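PDB 5HLI: MarR family transcriptional regulator from Staphylococcus epidermidis, which is a redox-sensing, dimeric MarR-type regulator that probably responds to oxidation by forming a disulfide and controls transcription by binding DNA. Local coordinates for residues Phe37-Trp51 with Leu72-Val85. The protein carries 1 engineered substitution. Residues are numbered along the deposited sequence; the frame is centred on the assembly and turned at random.
Sequences FGITYSQYLVLLTLW and LTPMLKRLEQSGWV. Engineered in segment 72-85: M75 (natural residue Leu).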
loop_
_atom_site.group_PDB
_atom_site.type_symbol
_atom_site.label_atom_id
_atom_site.label_comp_id
_atom_site.label_asym_id
_atom_site.label_seq_id
_atom_site.Cartn_x
_atom_site.Cartn_y
_atom_site.Cartn_z
ATOM N N PHE A 37 19.633 2.595 -0.337
ATOM C CA PHE A 37 20.543 1.469 -0.176
ATOM C C PHE A 37 20.786 0.721 -1.479
ATOM O O PHE A 37 21.583 -0.220 -1.497
ATOM C CB PHE A 37 20.011 0.501 0.889
ATOM C CG PHE A 37 20.167 1.006 2.296
ATOM C CD1 PHE A 37 21.374 0.867 2.966
ATOM C CD2 PHE A 37 19.114 1.631 2.943
ATOM C CE1 PHE A 37 21.526 1.339 4.261
ATOM C CE2 PHE A 37 19.259 2.106 4.236
ATOM C CZ PHE A 37 20.468 1.957 4.897
ATOM N N GLY A 38 20.127 1.119 -2.567
ATOM C CA GLY A 38 20.316 0.457 -3.841
ATOM C C GLY A 38 19.642 -0.890 -3.971
ATOM O O GLY A 38 20.037 -1.684 -4.830
ATOM N N ILE A 39 18.635 -1.176 -3.148
ATOM C CA ILE A 39 17.970 -2.470 -3.151
ATOM C C ILE A 39 16.492 -2.278 -3.468
ATOM O O ILE A 39 15.932 -1.187 -3.334
ATOM C CB ILE A 39 18.145 -3.214 -1.811
ATOM C CG1 ILE A 39 17.559 -2.392 -0.662
ATOM C CG2 ILE A 39 19.617 -3.531 -1.560
ATOM C CD1 ILE A 39 17.611 -3.093 0.682
ATOM N N THR A 40 15.860 -3.365 -3.897
ATOM C CA THR A 40 14.436 -3.385 -4.185
ATOM C C THR A 40 13.683 -4.032 -3.029
ATOM O O THR A 40 14.274 -4.556 -2.084
ATOM C CB THR A 40 14.156 -4.144 -5.485
ATOM O OG1 THR A 40 14.465 -5.531 -5.299
ATOM C CG2 THR A 40 15.004 -3.588 -6.625
ATOM N N TYR A 41 12.351 -3.989 -3.121
ATOM C CA TYR A 41 11.518 -4.649 -2.122
ATOM C C TYR A 41 11.837 -6.137 -2.040
ATOM O O TYR A 41 11.993 -6.691 -0.947
ATOM C CB TYR A 41 10.039 -4.426 -2.446
ATOM C CG TYR A 41 9.106 -5.350 -1.699
ATOM C CD1 TYR A 41 9.026 -5.316 -0.312
ATOM C CD2 TYR A 41 8.298 -6.251 -2.381
ATOM C CE1 TYR A 41 8.172 -6.156 0.374
ATOM C CE2 TYR A 41 7.438 -7.095 -1.704
ATOM C CZ TYR A 41 7.381 -7.045 -0.327
ATOM O OH TYR A 41 6.529 -7.885 0.350
ATOM N N SER A 42 11.953 -6.799 -3.196
ATOM C CA SER A 42 12.209 -8.236 -3.205
ATOM C C SER A 42 13.584 -8.565 -2.633
ATOM O O SER A 42 13.743 -9.563 -1.921
ATOM C CB SER A 42 12.067 -8.783 -4.625
ATOM O OG SER A 42 10.724 -8.706 -5.072
ATOM N N GLN A 43 14.595 -7.742 -2.937
ATOM C CA GLN A 43 15.901 -7.927 -2.310
ATOM C C GLN A 43 15.818 -7.713 -0.804
ATOM O O GLN A 43 16.458 -8.431 -0.028
ATOM C CB GLN A 43 16.927 -6.971 -2.921
ATOM C CG GLN A 43 17.186 -7.187 -4.407
ATOM C CD GLN A 43 18.142 -6.157 -4.979
ATOM O OE1 GLN A 43 18.892 -5.517 -4.243
ATOM N NE2 GLN A 43 18.119 -5.991 -6.295
ATOM N N TYR A 44 15.033 -6.720 -0.381
ATOM C CA TYR A 44 14.818 -6.463 1.040
ATOM C C TYR A 44 14.236 -7.684 1.741
ATOM O O TYR A 44 14.612 -7.995 2.878
ATOM C CB TYR A 44 13.897 -5.251 1.188
ATOM C CG TYR A 44 13.653 -4.755 2.594
ATOM C CD1 TYR A 44 14.693 -4.615 3.506
ATOM C CD2 TYR A 44 12.379 -4.377 2.994
ATOM C CE1 TYR A 44 14.460 -4.139 4.787
ATOM C CE2 TYR A 44 12.137 -3.900 4.263
ATOM C CZ TYR A 44 13.179 -3.782 5.158
ATOM O OH TYR A 44 12.928 -3.306 6.423
ATOM N N LEU A 45 13.318 -8.395 1.077
ATOM C CA LEU A 45 12.755 -9.607 1.666
ATOM C C LEU A 45 13.830 -10.663 1.885
ATOM O O LEU A 45 13.833 -11.349 2.913
ATOM C CB LEU A 45 11.639 -10.159 0.777
ATOM C CG LEU A 45 10.343 -9.354 0.671
ATOM C CD1 LEU A 45 9.349 -10.086 -0.214
ATOM C CD2 LEU A 45 9.752 -9.104 2.046
ATOM N N VAL A 46 14.748 -10.810 0.926
ATOM C CA VAL A 46 15.836 -11.777 1.069
ATOM C C VAL A 46 16.752 -11.384 2.221
ATOM O O VAL A 46 17.164 -12.228 3.025
ATOM C CB VAL A 46 16.617 -11.906 -0.254
ATOM C CG1 VAL A 46 17.880 -12.747 -0.054
ATOM C CG2 VAL A 46 15.733 -12.513 -1.341
ATOM N N LEU A 47 17.088 -10.096 2.316
ATOM C CA LEU A 47 17.934 -9.635 3.412
ATOM C C LEU A 47 17.254 -9.852 4.759
ATOM O O LEU A 47 17.912 -10.200 5.746
ATOM C CB LEU A 47 18.282 -8.161 3.213
ATOM C CG LEU A 47 19.157 -7.838 1.997
ATOM C CD1 LEU A 47 19.241 -6.335 1.780
ATOM C CD2 LEU A 47 20.550 -8.437 2.160
ATOM N N LEU A 48 15.931 -9.671 4.812
ATOM C CA LEU A 48 15.213 -9.807 6.075
ATOM C C LEU A 48 15.275 -11.237 6.606
ATOM O O LEU A 48 15.433 -11.446 7.814
ATOM C CB LEU A 48 13.763 -9.349 5.907
ATOM C CG LEU A 48 13.571 -7.831 5.863
ATOM C CD1 LEU A 48 12.144 -7.467 5.482
ATOM C CD2 LEU A 48 13.949 -7.210 7.204
ATOM N N THR A 49 15.157 -12.236 5.728
ATOM C CA THR A 49 15.253 -13.610 6.214
ATOM C C THR A 49 16.696 -13.973 6.551
ATOM O O THR A 49 16.945 -14.719 7.506
ATOM C CB THR A 49 14.651 -14.598 5.205
ATOM O OG1 THR A 49 14.649 -15.913 5.775
ATOM C CG2 THR A 49 15.434 -14.635 3.900
ATOM N N LEU A 50 17.663 -13.436 5.802
ATOM C CA LEU A 50 19.064 -13.686 6.128
ATOM C C LEU A 50 19.432 -13.072 7.472
ATOM O O LEU A 50 20.227 -13.641 8.226
ATOM C CB LEU A 50 19.971 -13.146 5.024
ATOM C CG LEU A 50 19.992 -13.942 3.718
ATOM C CD1 LEU A 50 20.773 -13.197 2.655
ATOM C CD2 LEU A 50 20.593 -15.319 3.948
ATOM N N TRP A 51 18.861 -11.909 7.792
ATOM C CA TRP A 51 19.116 -11.290 9.087
ATOM C C TRP A 51 18.468 -12.061 10.230
ATOM O O TRP A 51 18.828 -11.841 11.391
ATOM C CB TRP A 51 18.637 -9.837 9.074
ATOM C CG TRP A 51 19.520 -8.936 8.260
ATOM C CD1 TRP A 51 20.865 -9.070 8.060
ATOM C CD2 TRP A 51 19.120 -7.774 7.523
ATOM N NE1 TRP A 51 21.328 -8.060 7.254
ATOM C CE2 TRP A 51 20.278 -7.251 6.908
ATOM C CE3 TRP A 51 17.899 -7.122 7.324
ATOM C CZ2 TRP A 51 20.248 -6.110 6.109
ATOM C CZ3 TRP A 51 17.873 -5.988 6.528
ATOM C CH2 TRP A 51 19.040 -5.494 5.933
ATOM N N LEU A 72 14.405 -16.348 -7.458
ATOM C CA LEU A 72 15.445 -15.899 -6.541
ATOM C C LEU A 72 16.826 -15.842 -7.176
ATOM O O LEU A 72 17.690 -15.118 -6.669
ATOM C CB LEU A 72 15.499 -16.816 -5.321
ATOM C CG LEU A 72 14.348 -16.715 -4.328
ATOM C CD1 LEU A 72 14.421 -17.871 -3.360
ATOM C CD2 LEU A 72 14.415 -15.393 -3.586
ATOM N N THR A 73 17.057 -16.593 -8.255
ATOM C CA THR A 73 18.398 -16.676 -8.831
ATOM C C THR A 73 18.957 -15.313 -9.237
ATOM O O THR A 73 20.071 -14.981 -8.799
ATOM C CB THR A 73 18.397 -17.667 -10.003
ATOM O OG1 THR A 73 18.235 -19.001 -9.503
ATOM C CG2 THR A 73 19.696 -17.576 -10.793
ATOM N N PRO A 74 18.266 -14.484 -10.030
ATOM C CA PRO A 74 18.850 -13.167 -10.347
ATOM C C PRO A 74 18.917 -12.235 -9.151
ATOM O O PRO A 74 19.811 -11.380 -9.096
ATOM C CB PRO A 74 17.916 -12.620 -11.436
ATOM C CG PRO A 74 16.619 -13.294 -11.184
ATOM C CD PRO A 74 16.975 -14.676 -10.715
ATOM N N MET A 75 18.010 -12.355 -8.212
ATOM C CA MET A 75 18.078 -11.537 -7.031
ATOM C C MET A 75 19.316 -11.785 -6.208
ATOM O O MET A 75 19.916 -10.858 -5.776
ATOM C CB MET A 75 16.861 -11.703 -6.184
ATOM C CG MET A 75 15.696 -11.084 -6.848
ATOM S SD MET A 75 14.479 -10.940 -5.628
ATOM C CE MET A 75 13.646 -12.486 -5.676
ATOM N N LEU A 76 19.662 -13.043 -5.999
ATOM C CA LEU A 76 20.854 -13.368 -5.226
ATOM C C LEU A 76 22.121 -12.966 -5.969
ATOM O O LEU A 76 23.085 -12.493 -5.354
ATOM C CB LEU A 76 20.866 -14.857 -4.886
ATOM C CG LEU A 76 19.860 -15.255 -3.803
ATOM C CD1 LEU A 76 19.762 -16.762 -3.689
ATOM C CD2 LEU A 76 20.254 -14.635 -2.469
ATOM N N LYS A 77 22.143 -13.145 -7.292
ATOM C CA LYS A 77 23.281 -12.672 -8.074
ATOM C C LYS A 77 23.452 -11.166 -7.934
ATOM O O LYS A 77 24.578 -10.672 -7.790
ATOM C CB LYS A 77 23.111 -13.055 -9.544
ATOM C CG LYS A 77 23.347 -14.525 -9.845
ATOM C CD LYS A 77 23.254 -14.785 -11.339
ATOM C CE LYS A 77 23.545 -16.239 -11.674
ATOM N NZ LYS A 77 23.435 -16.485 -13.138
ATOM N N ARG A 78 22.345 -10.418 -7.964
ATOM C CA ARG A 78 22.428 -8.969 -7.807
ATOM C C ARG A 78 22.893 -8.589 -6.407
ATOM O O ARG A 78 23.688 -7.656 -6.242
ATOM C CB ARG A 78 21.074 -8.328 -8.120
ATOM C CG ARG A 78 21.022 -6.824 -7.868
ATOM C CD ARG A 78 22.108 -6.080 -8.649
ATOM N NE ARG A 78 22.143 -4.656 -8.320
ATOM C CZ ARG A 78 23.080 -3.810 -8.742
ATOM N NH1 ARG A 78 24.063 -4.238 -9.521
ATOM N NH2 ARG A 78 23.031 -2.532 -8.388
ATOM N N LEU A 79 22.410 -9.300 -5.384
ATOM C CA LEU A 79 22.862 -9.020 -4.027
ATOM C C LEU A 79 24.334 -9.364 -3.844
ATOM O O LEU A 79 25.019 -8.734 -3.030
ATOM C CB LEU A 79 22.001 -9.781 -3.018
ATOM C CG LEU A 79 20.605 -9.198 -2.791
ATOM C CD1 LEU A 79 19.776 -10.103 -1.891
ATOM C CD2 LEU A 79 20.709 -7.797 -2.195
ATOM N N GLU A 80 24.842 -10.351 -4.587
ATOM C CA GLU A 80 26.270 -10.644 -4.526
ATOM C C GLU A 80 27.077 -9.589 -5.272
ATOM O O GLU A 80 28.119 -9.137 -4.783
ATOM C CB GLU A 80 26.554 -12.035 -5.095
ATOM C CG GLU A 80 28.040 -12.338 -5.259
ATOM C CD GLU A 80 28.305 -13.726 -5.811
ATOM O OE1 GLU A 80 29.040 -14.496 -5.157
ATOM O OE2 GLU A 80 27.777 -14.049 -6.897
ATOM N N GLN A 81 26.611 -9.186 -6.457
ATOM C CA GLN A 81 27.319 -8.169 -7.227
ATOM C C GLN A 81 27.382 -6.842 -6.484
ATOM O O GLN A 81 28.364 -6.103 -6.620
ATOM C CB GLN A 81 26.654 -7.983 -8.592
ATOM C CG GLN A 81 26.847 -9.151 -9.549
ATOM C CD GLN A 81 28.302 -9.373 -9.917
ATOM O OE1 GLN A 81 29.032 -8.424 -10.209
ATOM N NE2 GLN A 81 28.733 -10.631 -9.906
ATOM N N SER A 82 26.359 -6.522 -5.695
ATOM C CA SER A 82 26.313 -5.261 -4.965
ATOM C C SER A 82 26.866 -5.379 -3.551
ATOM O O SER A 82 26.708 -4.445 -2.760
ATOM C CB SER A 82 24.879 -4.719 -4.932
ATOM O OG SER A 82 23.969 -5.695 -4.463
ATOM N N GLY A 83 27.495 -6.502 -3.214
ATOM C CA GLY A 83 28.260 -6.610 -1.987
ATOM C C GLY A 83 27.487 -6.974 -0.741
ATOM O O GLY A 83 27.992 -6.746 0.364
ATOM N N TRP A 84 26.288 -7.545 -0.871
ATOM C CA TRP A 84 25.484 -7.889 0.298
ATOM C C TRP A 84 25.679 -9.330 0.753
ATOM O O TRP A 84 25.681 -9.602 1.959
ATOM C CB TRP A 84 23.999 -7.655 0.009
ATOM C CG TRP A 84 23.617 -6.222 -0.169
ATOM C CD1 TRP A 84 23.690 -5.489 -1.316
ATOM C CD2 TRP A 84 23.070 -5.353 0.828
ATOM N NE1 TRP A 84 23.234 -4.211 -1.093
ATOM C CE2 TRP A 84 22.845 -4.105 0.217
ATOM C CE3 TRP A 84 22.754 -5.509 2.182
ATOM C CZ2 TRP A 84 22.319 -3.019 0.910
ATOM C CZ3 TRP A 84 22.227 -4.432 2.865
ATOM C CH2 TRP A 84 22.017 -3.203 2.231
ATOM N N VAL A 85 25.813 -10.268 -0.183
ATOM C CA VAL A 85 25.899 -11.686 0.134
ATOM C C VAL A 85 27.050 -12.302 -0.651
ATOM O O VAL A 85 27.577 -11.715 -1.595
ATOM C CB VAL A 85 24.590 -12.445 -0.180
ATOM C CG1 VAL A 85 23.414 -11.861 0.597
ATOM C CG2 VAL A 85 24.317 -12.433 -1.678
HETATM O O HOH W 1 22.801 -2.155 -2.888
HETATM O O HOH W 2 21.337 -4.248 -4.719
HETATM O O HOH W 3 19.714 -3.546 -7.146
HETATM O O HOH W 4 21.334 -0.393 -6.945
#
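In the winged helix-turn-helix domain, W84, at the turn from helix 69-81 into the wing strand 85-89, lies against L47 of helix 41-52 and I39 of the loop before it. Helix 69-81 is the second of the helix-turn-helix pair, probably the DNA-reading one as in other MarR proteins, and the axis of its residues 72-81 crosses that of 41-51 at -78°. L47 sets CD1 over the six-membered ring of W84, 3.9 Å from its centroid and 23° off the normal. On the same side of the indole, I39 CG2 comes within 3.7 Å of W84 CZ2. With CG of W84 anti to its carbonyl carbon (chi1 -68°), the indole reaches back to helix 41-52, and its NE1 passes a hydrogen bond through one water to F37 O. Between the helices, V46 splits its branches: CG1 meets L79 CD1 at 3.7 Å and also L76 CD2, while CG2 meets L72 CD2. Farther along, L50 CD1 touches V85 CG1 at 3.6 Å. At the solvent side the engineered M75 lays SD 3.4 Å from S42 CB. Q43 runs extended past L79, its NE2 3.4 Å from R78 CG. Water holds its amide at both ends: one lies within hydrogen-bonding distance of Q43 OE1, S82 OG and G38 O; another accepts from Q43 NE2 and R78 NE and donates to G38 O. A further water joins that carbonyl to R78 NH2. No direct hydrogen bond crosses the contact: the helices meet chiefly through apolar side chains, and polar groups at the margin, R78 among them, are linked through water.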